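Local coordinates for protein beta sliding clamp (PDB 6DJ8) that probably encircles DNA as a head-to-tail homodimeric ring that tethers DNA polymerases and other proteins to it and so confers processivity, at residues L284-V298 with N347-E359. Sequence-based numbering, arbitrary orientation.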
loop_
_atom_site.group_PDB
_atom_site.type_symbol
_atom_site.label_atom_id
_atom_site.label_comp_id
_atom_site.label_asym_id
_atom_site.label_seq_id
_atom_site.Cartn_x
_atom_site.Cartn_y
_atom_site.Cartn_z
ATOM N N LEU A 284 -18.894 21.011 -3.965
ATOM C CA LEU A 284 -17.691 20.246 -4.307
ATOM C C LEU A 284 -17.629 18.912 -3.575
ATOM O O LEU A 284 -17.359 17.874 -4.188
ATOM C CB LEU A 284 -16.436 21.072 -4.006
ATOM C CG LEU A 284 -15.086 20.504 -4.471
ATOM C CD1 LEU A 284 -15.030 20.340 -5.987
ATOM C CD2 LEU A 284 -13.935 21.373 -3.965
ATOM N N GLY A 285 -17.830 18.924 -2.253
ATOM C CA GLY A 285 -17.727 17.689 -1.491
ATOM C C GLY A 285 -18.702 16.626 -1.963
ATOM O O GLY A 285 -18.358 15.447 -2.060
ATOM N N ILE A 286 -19.926 17.036 -2.286
ATOM C CA ILE A 286 -20.927 16.083 -2.757
ATOM C C ILE A 286 -20.601 15.619 -4.170
ATOM O O ILE A 286 -20.768 14.436 -4.504
ATOM C CB ILE A 286 -22.331 16.695 -2.633
ATOM C CG1 ILE A 286 -22.769 16.604 -1.167
ATOM C CG2 ILE A 286 -23.322 15.973 -3.534
ATOM C CD1 ILE A 286 -23.404 17.822 -0.633
ATOM N N LEU A 287 -20.116 16.523 -5.021
ATOM C CA LEU A 287 -19.636 16.083 -6.326
ATOM C C LEU A 287 -18.549 15.019 -6.171
ATOM O O LEU A 287 -18.595 13.970 -6.827
ATOM C CB LEU A 287 -19.113 17.272 -7.133
ATOM C CG LEU A 287 -18.655 16.877 -8.535
ATOM C CD1 LEU A 287 -19.776 16.108 -9.244
ATOM C CD2 LEU A 287 -18.267 18.140 -9.318
ATOM N N LYS A 288 -17.562 15.267 -5.299
ATOM C CA LYS A 288 -16.485 14.289 -5.121
ATOM C C LYS A 288 -17.030 12.941 -4.672
ATOM O O LYS A 288 -16.646 11.897 -5.205
ATOM C CB LYS A 288 -15.456 14.781 -4.105
ATOM C CG LYS A 288 -14.510 15.859 -4.582
ATOM C CD LYS A 288 -13.366 15.985 -3.586
ATOM C CE LYS A 288 -13.040 17.435 -3.319
ATOM N NZ LYS A 288 -12.049 17.594 -2.224
ATOM N N ASP A 289 -17.931 12.950 -3.686
ATOM C CA ASP A 289 -18.479 11.707 -3.144
ATOM C C ASP A 289 -19.211 10.912 -4.222
ATOM O O ASP A 289 -19.015 9.698 -4.357
ATOM C CB ASP A 289 -19.406 12.037 -1.974
ATOM C CG ASP A 289 -20.216 10.848 -1.513
ATOM O OD1 ASP A 289 -21.276 10.577 -2.108
ATOM O OD2 ASP A 289 -19.782 10.175 -0.561
ATOM N N ARG A 290 -20.039 11.592 -5.022
ATOM C CA ARG A 290 -20.839 10.906 -6.032
ATOM C C ARG A 290 -19.984 10.384 -7.177
ATOM O O ARG A 290 -20.275 9.317 -7.740
ATOM C CB ARG A 290 -21.925 11.841 -6.574
ATOM C CG ARG A 290 -22.925 12.295 -5.517
ATOM C CD ARG A 290 -23.480 11.136 -4.672
ATOM N NE ARG A 290 -24.656 11.575 -3.911
ATOM C CZ ARG A 290 -24.624 12.009 -2.654
ATOM N NH1 ARG A 290 -23.473 12.054 -1.997
ATOM N NH2 ARG A 290 -25.743 12.385 -2.046
ATOM N N LEU A 291 -18.940 11.131 -7.554
ATOM C CA LEU A 291 -18.046 10.647 -8.601
ATOM C C LEU A 291 -17.332 9.382 -8.152
ATOM O O LEU A 291 -17.067 8.484 -8.962
ATOM C CB LEU A 291 -17.019 11.729 -8.987
ATOM C CG LEU A 291 -17.638 12.874 -9.795
ATOM C CD1 LEU A 291 -16.637 14.010 -9.984
ATOM C CD2 LEU A 291 -18.105 12.354 -11.142
ATOM N N ALA A 292 -16.985 9.311 -6.868
ATOM C CA ALA A 292 -16.345 8.100 -6.367
ATOM C C ALA A 292 -17.303 6.915 -6.411
ATOM O O ALA A 292 -16.871 5.772 -6.595
ATOM C CB ALA A 292 -15.816 8.323 -4.951
ATOM N N ARG A 293 -18.603 7.165 -6.251
ATOM C CA ARG A 293 -19.555 6.064 -6.309
ATOM C C ARG A 293 -19.847 5.661 -7.750
ATOM O O ARG A 293 -19.816 4.469 -8.078
ATOM C CB ARG A 293 -20.828 6.440 -5.566
ATOM C CG ARG A 293 -20.547 6.757 -4.124
ATOM C CD ARG A 293 -21.732 7.402 -3.447
ATOM N NE ARG A 293 -21.333 7.904 -2.144
ATOM C CZ ARG A 293 -21.175 7.117 -1.086
ATOM N NH1 ARG A 293 -20.801 7.632 0.073
ATOM N NH2 ARG A 293 -21.385 5.807 -1.202
ATOM N N VAL A 294 -20.108 6.640 -8.631
ATOM C CA VAL A 294 -20.435 6.295 -10.013
ATOM C C VAL A 294 -19.217 5.712 -10.707
ATOM O O VAL A 294 -19.346 4.873 -11.612
ATOM C CB VAL A 294 -21.002 7.525 -10.774
ATOM C CG1 VAL A 294 -19.888 8.499 -11.202
ATOM C CG2 VAL A 294 -21.772 7.085 -11.997
ATOM N N ASN A 295 -18.016 6.086 -10.255
ATOM C CA ASN A 295 -16.794 5.477 -10.771
ATOM C C ASN A 295 -16.858 3.953 -10.727
ATOM O O ASN A 295 -16.236 3.287 -11.558
ATOM C CB ASN A 295 -15.585 5.931 -9.953
ATOM C CG ASN A 295 -14.279 5.444 -10.537
ATOM O OD1 ASN A 295 -14.010 5.637 -11.723
ATOM N ND2 ASN A 295 -13.473 4.764 -9.712
ATOM N N LEU A 296 -17.613 3.382 -9.783
ATOM C CA LEU A 296 -17.675 1.921 -9.706
ATOM C C LEU A 296 -18.441 1.321 -10.872
ATOM O O LEU A 296 -18.474 0.091 -11.002
ATOM C CB LEU A 296 -18.305 1.498 -8.377
ATOM C CG LEU A 296 -17.428 1.846 -7.169
ATOM C CD1 LEU A 296 -18.206 1.694 -5.869
ATOM C CD2 LEU A 296 -16.184 0.960 -7.152
ATOM N N TYR A 297 -19.031 2.168 -11.724
ATOM C CA TYR A 297 -19.809 1.743 -12.879
ATOM C C TYR A 297 -19.256 2.279 -14.192
ATOM O O TYR A 297 -19.953 2.245 -15.216
ATOM C CB TYR A 297 -21.273 2.168 -12.711
ATOM C CG TYR A 297 -21.934 1.360 -11.629
ATOM C CD1 TYR A 297 -21.878 1.767 -10.302
ATOM C CD2 TYR A 297 -22.560 0.150 -11.926
ATOM C CE1 TYR A 297 -22.456 0.994 -9.292
ATOM C CE2 TYR A 297 -23.129 -0.634 -10.924
ATOM C CZ TYR A 297 -23.076 -0.208 -9.618
ATOM O OH TYR A 297 -23.660 -0.979 -8.633
ATOM N N VAL A 298 -18.043 2.802 -14.187
ATOM C CA VAL A 298 -17.396 3.309 -15.387
ATOM C C VAL A 298 -16.306 2.325 -15.789
ATOM O O VAL A 298 -15.575 1.824 -14.932
ATOM C CB VAL A 298 -16.821 4.720 -15.158
ATOM C CG1 VAL A 298 -16.082 5.178 -16.401
ATOM C CG2 VAL A 298 -17.961 5.701 -14.814
ATOM N N ASN A 347 -14.235 12.106 -19.490
ATOM C CA ASN A 347 -13.298 11.194 -18.831
ATOM C C ASN A 347 -13.370 11.405 -17.326
ATOM O O ASN A 347 -12.959 12.455 -16.816
ATOM C CB ASN A 347 -11.894 11.466 -19.363
ATOM C CG ASN A 347 -10.847 10.528 -18.779
ATOM O OD1 ASN A 347 -10.777 10.333 -17.571
ATOM N ND2 ASN A 347 -10.007 9.974 -19.646
ATOM N N ILE A 348 -13.873 10.404 -16.603
ATOM C CA ILE A 348 -14.064 10.572 -15.165
ATOM C C ILE A 348 -12.739 10.763 -14.443
ATOM O O ILE A 348 -12.683 11.454 -13.418
ATOM C CB ILE A 348 -14.843 9.382 -14.558
ATOM C CG1 ILE A 348 -15.281 9.732 -13.134
ATOM C CG2 ILE A 348 -13.979 8.129 -14.533
ATOM C CD1 ILE A 348 -16.300 8.737 -12.520
ATOM N N SER A 349 -11.649 10.176 -14.944
ATOM C CA SER A 349 -10.377 10.396 -14.255
ATOM C C SER A 349 -9.953 11.861 -14.369
ATOM O O SER A 349 -9.521 12.469 -13.382
ATOM C CB SER A 349 -9.299 9.467 -14.814
ATOM O OG SER A 349 -9.580 8.116 -14.492
ATOM N N TYR A 350 -10.111 12.452 -15.555
ATOM C CA TYR A 350 -9.809 13.880 -15.718
ATOM C C TYR A 350 -10.667 14.722 -14.791
ATOM O O TYR A 350 -10.175 15.638 -14.121
ATOM C CB TYR A 350 -10.039 14.301 -17.165
ATOM C CG TYR A 350 -9.102 13.704 -18.194
ATOM C CD1 TYR A 350 -7.910 13.090 -17.820
ATOM C CD2 TYR A 350 -9.410 13.778 -19.557
ATOM C CE1 TYR A 350 -7.060 12.544 -18.768
ATOM C CE2 TYR A 350 -8.571 13.245 -20.512
ATOM C CZ TYR A 350 -7.391 12.632 -20.108
ATOM O OH TYR A 350 -6.548 12.100 -21.052
ATOM N N PHE A 351 -11.967 14.428 -14.755
ATOM C CA PHE A 351 -12.905 15.182 -13.930
ATOM C C PHE A 351 -12.490 15.112 -12.467
ATOM O O PHE A 351 -12.322 16.139 -11.797
ATOM C CB PHE A 351 -14.317 14.602 -14.140
ATOM C CG PHE A 351 -15.460 15.518 -13.754
ATOM C CD1 PHE A 351 -15.257 16.860 -13.454
ATOM C CD2 PHE A 351 -16.756 15.017 -13.708
ATOM C CE1 PHE A 351 -16.333 17.686 -13.107
ATOM C CE2 PHE A 351 -17.852 15.845 -13.375
ATOM C CZ PHE A 351 -17.640 17.169 -13.064
ATOM N N VAL A 352 -12.273 13.891 -11.971
ATOM C CA VAL A 352 -11.910 13.688 -10.568
ATOM C C VAL A 352 -10.563 14.332 -10.269
ATOM O O VAL A 352 -10.397 15.005 -9.244
ATOM C CB VAL A 352 -11.885 12.180 -10.229
ATOM C CG1 VAL A 352 -11.242 11.944 -8.865
ATOM C CG2 VAL A 352 -13.303 11.577 -10.286
ATOM N N GLU A 353 -9.568 14.105 -11.139
ATOM C CA GLU A 353 -8.261 14.714 -10.905
ATOM C C GLU A 353 -8.376 16.223 -10.816
ATOM O O GLU A 353 -7.742 16.854 -9.967
ATOM C CB GLU A 353 -7.279 14.354 -12.015
ATOM C CG GLU A 353 -6.164 13.484 -11.603
ATOM C CD GLU A 353 -4.997 13.571 -12.572
ATOM O OE1 GLU A 353 -3.831 13.617 -12.084
ATOM O OE2 GLU A 353 -5.258 13.601 -13.805
ATOM N N ALA A 354 -9.159 16.825 -11.715
ATOM C CA ALA A 354 -9.245 18.279 -11.725
ATOM C C ALA A 354 -9.928 18.781 -10.458
ATOM O O ALA A 354 -9.396 19.642 -9.750
ATOM C CB ALA A 354 -9.976 18.753 -12.986
ATOM N N ILE A 355 -11.085 18.213 -10.109
ATOM C CA ILE A 355 -11.779 18.802 -8.973
ATOM C C ILE A 355 -11.032 18.551 -7.667
ATOM O O ILE A 355 -11.234 19.290 -6.698
ATOM C CB ILE A 355 -13.229 18.297 -8.881
ATOM C CG1 ILE A 355 -13.260 16.855 -8.394
ATOM C CG2 ILE A 355 -13.937 18.459 -10.216
ATOM C CD1 ILE A 355 -14.672 16.349 -8.244
ATOM N N SER A 356 -10.126 17.568 -7.630
ATOM C CA SER A 356 -9.394 17.306 -6.398
ATOM C C SER A 356 -8.432 18.431 -6.029
ATOM O O SER A 356 -7.954 18.463 -4.893
ATOM C CB SER A 356 -8.622 15.984 -6.508
ATOM O OG SER A 356 -7.410 16.174 -7.238
ATOM N N VAL A 357 -8.136 19.368 -6.931
ATOM C CA VAL A 357 -7.269 20.475 -6.551
ATOM C C VAL A 357 -8.042 21.704 -6.115
ATOM O O VAL A 357 -7.425 22.673 -5.650
ATOM C CB VAL A 357 -6.269 20.816 -7.676
ATOM C CG1 VAL A 357 -5.543 19.546 -8.129
ATOM C CG2 VAL A 357 -6.963 21.502 -8.856
ATOM N N PHE A 358 -9.374 21.680 -6.189
ATOM C CA PHE A 358 -10.179 22.843 -5.817
ATOM C C PHE A 358 -10.283 22.958 -4.304
ATOM O O PHE A 358 -10.296 21.952 -3.594
ATOM C CB PHE A 358 -11.574 22.748 -6.447
ATOM C CG PHE A 358 -11.603 23.151 -7.887
ATOM C CD1 PHE A 358 -10.898 22.431 -8.831
ATOM C CD2 PHE A 358 -12.356 24.235 -8.304
ATOM C CE1 PHE A 358 -10.912 22.804 -10.156
ATOM C CE2 PHE A 358 -12.378 24.609 -9.635
ATOM C CZ PHE A 358 -11.653 23.892 -10.560
ATOM N N GLU A 359 -10.297 24.195 -3.801
ATOM C CA GLU A 359 -10.410 24.416 -2.365
ATOM C C GLU A 359 -11.660 25.177 -1.948
ATOM O O GLU A 359 -11.828 25.431 -0.753
ATOM C CB GLU A 359 -9.181 25.174 -1.841
ATOM C CG GLU A 359 -7.996 25.138 -2.778
ATOM C CD GLU A 359 -6.733 25.724 -2.175
ATOM O OE1 GLU A 359 -5.809 24.940 -1.870
ATOM O OE2 GLU A 359 -6.661 26.961 -2.009
#
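Leu-291 packs as a knob into the hole formed by Ile-348, Phe-351, Val-352 and Ile-355. Its CB lies 3.9 Å from CG2 of Val-352. With CG anti to the carbonyl carbon (chi1 -73°), CD1 and CD2 both reach the Phe-351 ring. CD1 sits over one face of it, displaced toward the rim, in a CH-pi contact 4.2 Å from the ring centroid, and it also meets Ile-355 CD1 tip to tip at 3.5 Å. CD2 touches the same ring at Phe-351 CD2, 3.9 Å away.

Ile-355 returns the arrangement, lodging among Leu-284, Leu-287, Lys-288 and Leu-291. Its CD1 comes within 3.7 Å of Lys-288 CG, so the lysine contributes its aliphatic stem at the margin. Toward the other end, the extended Ile-348 slides past Val-294 and sets its CD1 3.6 Å from the carbonyl O of Leu-291, while its CG2 approaches OD1 of Asn-295, an oxygen that accepts a hydrogen bond from Arg-302.

The helix segments run roughly antiparallel, their axes at 149° and 10.7 Å apart at closest approach. They are the two helices of the C-terminal domain and, as in other beta subunits, probably line the DNA-facing inner surface of the ring. Leu-304 and Leu-306 of strand 303-308 and Ile-363 and Ile-365 of strand 362-367 continue the apolar core beneath them. Arg-293, which grips Asp-289 side-on, also bonds to Asn-94 and Ala-92 of the second subunit. No hydrogen bond links the two segments; their chemistry implies cohesion by interlocked aliphatic and aromatic groups, while the arginines paired with Asp-289 reach the second subunit.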